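Hydrogen peroxide-inducible genes activator (Corynebacterium glutamicum, PDB 6G1D) probably senses hydrogen peroxide and switches the transcription of peroxide-inducible genes, as a LysR-type regulator with a helix-turn-helix DNA-binding domain. Local coordinates at residues I175-S180 / P265-A270. The protein carries 1 engineered substitution. Numbering follows the deposited sequence.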
ATOM      1  N   ILE B 175      19.414  16.974  20.328  1.00 32.96           N
ATOM      2  CA  ILE B 175      20.270  16.412  21.339  1.00 35.01           C
ATOM      3  C   ILE B 175      20.711  15.036  20.825  1.00 34.88           C
ATOM      4  O   ILE B 175      19.966  14.372  20.119  1.00 33.60           O
ATOM      5  CB  ILE B 175      19.540  16.273  22.682  1.00 33.88           C
ATOM      6  CG1 ILE B 175      20.519  15.902  23.817  1.00 37.66           C
ATOM      7  CG2 ILE B 175      18.386  15.253  22.620  1.00 33.03           C
ATOM      8  CD1 ILE B 175      19.994  16.231  25.206  1.00 38.33           C
ATOM      9  N   VAL B 176      21.932  14.653  21.165  1.00 34.10           N
ATOM     10  CA  VAL B 176      22.502  13.350  20.803  1.00 34.52           C
ATOM     11  C   VAL B 176      22.102  12.332  21.851  1.00 34.66           C
ATOM     12  O   VAL B 176      22.218  12.585  23.040  1.00 38.07           O
ATOM     13  CB  VAL B 176      24.031  13.425  20.702  1.00 35.66           C
ATOM     14  CG1 VAL B 176      24.615  12.080  20.282  1.00 38.18           C
ATOM     15  CG2 VAL B 176      24.464  14.522  19.734  1.00 35.67           C
ATOM     16  N   VAL B 177      21.640  11.180  21.422  1.00 35.18           N
ATOM     17  CA  VAL B 177      21.203  10.128  22.311  1.00 35.98           C
ATOM     18  C   VAL B 177      22.028   8.880  22.013  1.00 40.71           C
ATOM     19  O   VAL B 177      22.133   8.449  20.865  1.00 35.31           O
ATOM     20  CB  VAL B 177      19.697   9.804  22.120  1.00 35.68           C
ATOM     21  CG1 VAL B 177      19.244   8.717  23.096  1.00 35.35           C
ATOM     22  CG2 VAL B 177      18.887  11.076  22.310  1.00 37.04           C
ATOM     23  N   THR B 178      22.593   8.287  23.057  1.00 36.90           N
ATOM     24  CA  THR B 178      23.496   7.135  22.937  1.00 37.71           C
ATOM     25  C   THR B 178      23.136   6.107  23.984  1.00 40.78           C
ATOM     26  O   THR B 178      22.372   6.398  24.912  1.00 38.80           O
ATOM     27  CB  THR B 178      24.942   7.559  23.200  1.00 40.44           C
ATOM     28  OG1 THR B 178      25.129   7.933  24.585  1.00 40.55           O
ATOM     29  CG2 THR B 178      25.324   8.749  22.305  1.00 39.54           C
ATOM     30  N   ALA B 179      23.703   4.905  23.859  1.00 38.28           N
ATOM     31  CA  ALA B 179      23.647   3.950  24.940  1.00 38.52           C
ATOM     32  C   ALA B 179      24.377   4.535  26.154  1.00 38.55           C
ATOM     33  O   ALA B 179      25.303   5.349  26.037  1.00 38.78           O
ATOM     34  CB  ALA B 179      24.283   2.624  24.540  1.00 41.52           C
ATOM     35  N   SER B 180      23.931   4.135  27.324  1.00 40.78           N
ATOM     36  CA  SER B 180      24.574   4.511  28.602  1.00 41.11           C
ATOM     37  C   SER B 180      26.095   4.356  28.645  1.00 42.12           C
ATOM     38  O   SER B 180      26.787   5.204  29.198  1.00 42.82           O
ATOM     39  CB  SER B 180      24.003   3.644  29.711  1.00 41.44           C
ATOM     40  OG  SER B 180      22.694   4.079  29.938  1.00 46.13           O
ATOM     41  N   PRO B 265      15.471   3.379  30.774  1.00 46.45           N
ATOM     42  CA  PRO B 265      16.785   2.903  31.252  1.00 46.22           C
ATOM     43  C   PRO B 265      17.687   2.478  30.085  1.00 46.95           C
ATOM     44  O   PRO B 265      17.176   1.941  29.082  1.00 45.73           O
ATOM     45  CB  PRO B 265      16.432   1.650  32.081  1.00 50.28           C
ATOM     46  CG  PRO B 265      14.962   1.747  32.370  1.00 50.82           C
ATOM     47  CD  PRO B 265      14.379   2.478  31.205  1.00 46.76           C
ATOM     48  N   GLY B 266      18.977   2.781  30.189  1.00 38.62           N
ATOM     49  CA  GLY B 266      19.958   2.402  29.188  1.00 39.07           C
ATOM     50  C   GLY B 266      20.325   3.442  28.153  1.00 38.38           C
ATOM     51  O   GLY B 266      21.105   3.124  27.226  1.00 38.86           O
ATOM     52  N   LEU B 267      19.789   4.664  28.288  1.00 37.97           N
ATOM     53  CA  LEU B 267      20.126   5.766  27.397  1.00 37.34           C
ATOM     54  C   LEU B 267      20.930   6.819  28.106  1.00 37.49           C
ATOM     55  O   LEU B 267      20.771   7.001  29.292  1.00 42.01           O
ATOM     56  CB  LEU B 267      18.867   6.405  26.839  1.00 36.21           C
ATOM     57  CG  LEU B 267      18.020   5.530  25.924  1.00 40.10           C
ATOM     58  CD1 LEU B 267      16.827   6.312  25.424  1.00 42.57           C
ATOM     59  CD2 LEU B 267      18.814   5.065  24.732  1.00 43.61           C
ATOM     60  N   ALA B 268      21.790   7.519  27.373  1.00 36.33           N
ATOM     61  CA  ALA B 268      22.405   8.747  27.845  1.00 36.57           C
ATOM     62  C   ALA B 268      22.336   9.766  26.736  1.00 37.91           C
ATOM     63  O   ALA B 268      21.976   9.421  25.610  1.00 36.71           O
ATOM     64  CB  ALA B 268      23.832   8.511  28.263  1.00 42.55           C
ATOM     65  N   THR B 269      22.654  11.015  27.042  1.00 36.10           N
ATOM     66  CA  THR B 269      22.593  12.099  26.082  1.00 36.51           C
ATOM     67  C   THR B 269      23.878  12.888  26.062  1.00 36.19           C
ATOM     68  O   THR B 269      24.654  12.846  27.001  1.00 37.53           O
ATOM     69  CB  THR B 269      21.443  13.095  26.428  1.00 37.60           C
ATOM     70  OG1 THR B 269      21.618  13.593  27.757  1.00 36.38           O
ATOM     71  CG2 THR B 269      20.070  12.429  26.284  1.00 37.94           C
ATOM     72  N   ALA B 270      24.047  13.667  25.008  1.00 35.27           N
ATOM     73  CA  ALA B 270      25.178  14.552  24.831  1.00 36.06           C
ATOM     74  C   ALA B 270      24.777  15.731  23.974  1.00 35.71           C
ATOM     75  O   ALA B 270      23.810  15.652  23.218  1.00 34.96           O
ATOM     76  CB  ALA B 270      26.287  13.811  24.121  1.00 36.76           C
TER
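Ala270 and Ala268 face Val176 and Thr178 as the two hydrogen-bonded pairs of an antiparallel strand pairing, and these alanines, with Ser180 at the far end, have the most surface buried here. Around Ala270 both bonds are bent: Val176 N reaches Ala270 O at 3.0 Å, and Ala270 N returns to Val176 O. The bonds at Ala268 are nearly straight, Thr178 N to Ala268 O with 176° at the hydrogen and Ala268 N to Thr178 O at 2.8 Å. Both alanine methyls lie on the same face of the sheet as Val176 and Thr178; Ala270 CB meets Val176 CB at 4.1 Å, while Ala268 CB sits beside Thr178 OG1. That hydroxyl lies between its own backbone N and carbonyl carbon (chi1 68°), and it donates to Ala179 O from above the carbonyl plane, a bond from Thr178 to the carbonyl of its own neighbour, the last residue of the strand.

Past Ala179 the pairing frays. Ser180 N still bonds to Gly266 O at 3.0 Å, but approaches from 58° out of the carbonyl plane, and Ser180 OG rests against Gly266 C without a hydrogen bond. Gly266 turns with a positive phi, where a CB would be pressed against the carbonyl O of Pro265.

Val177 and Thr269 point to the other face. Ile175 brings CD1 to Thr269 CB at 3.7 Å, and Leu267, which diverges from its partner Ala179, meets Val177 CG1 with CD2 at 4.0 Å. Val177 and Leu267 both continue onto Met241 of helix 237-245, where Leu267 also touches Val244 and Val245. Far along the chain from each other, the two segments join strands 164-179 and 267-287 within the mixed sheet of the LysR substrate-binding domain; the other edge of 175-179 bonds through Ile175 and Val177 to Val253 and Thr251 of strand 251-254.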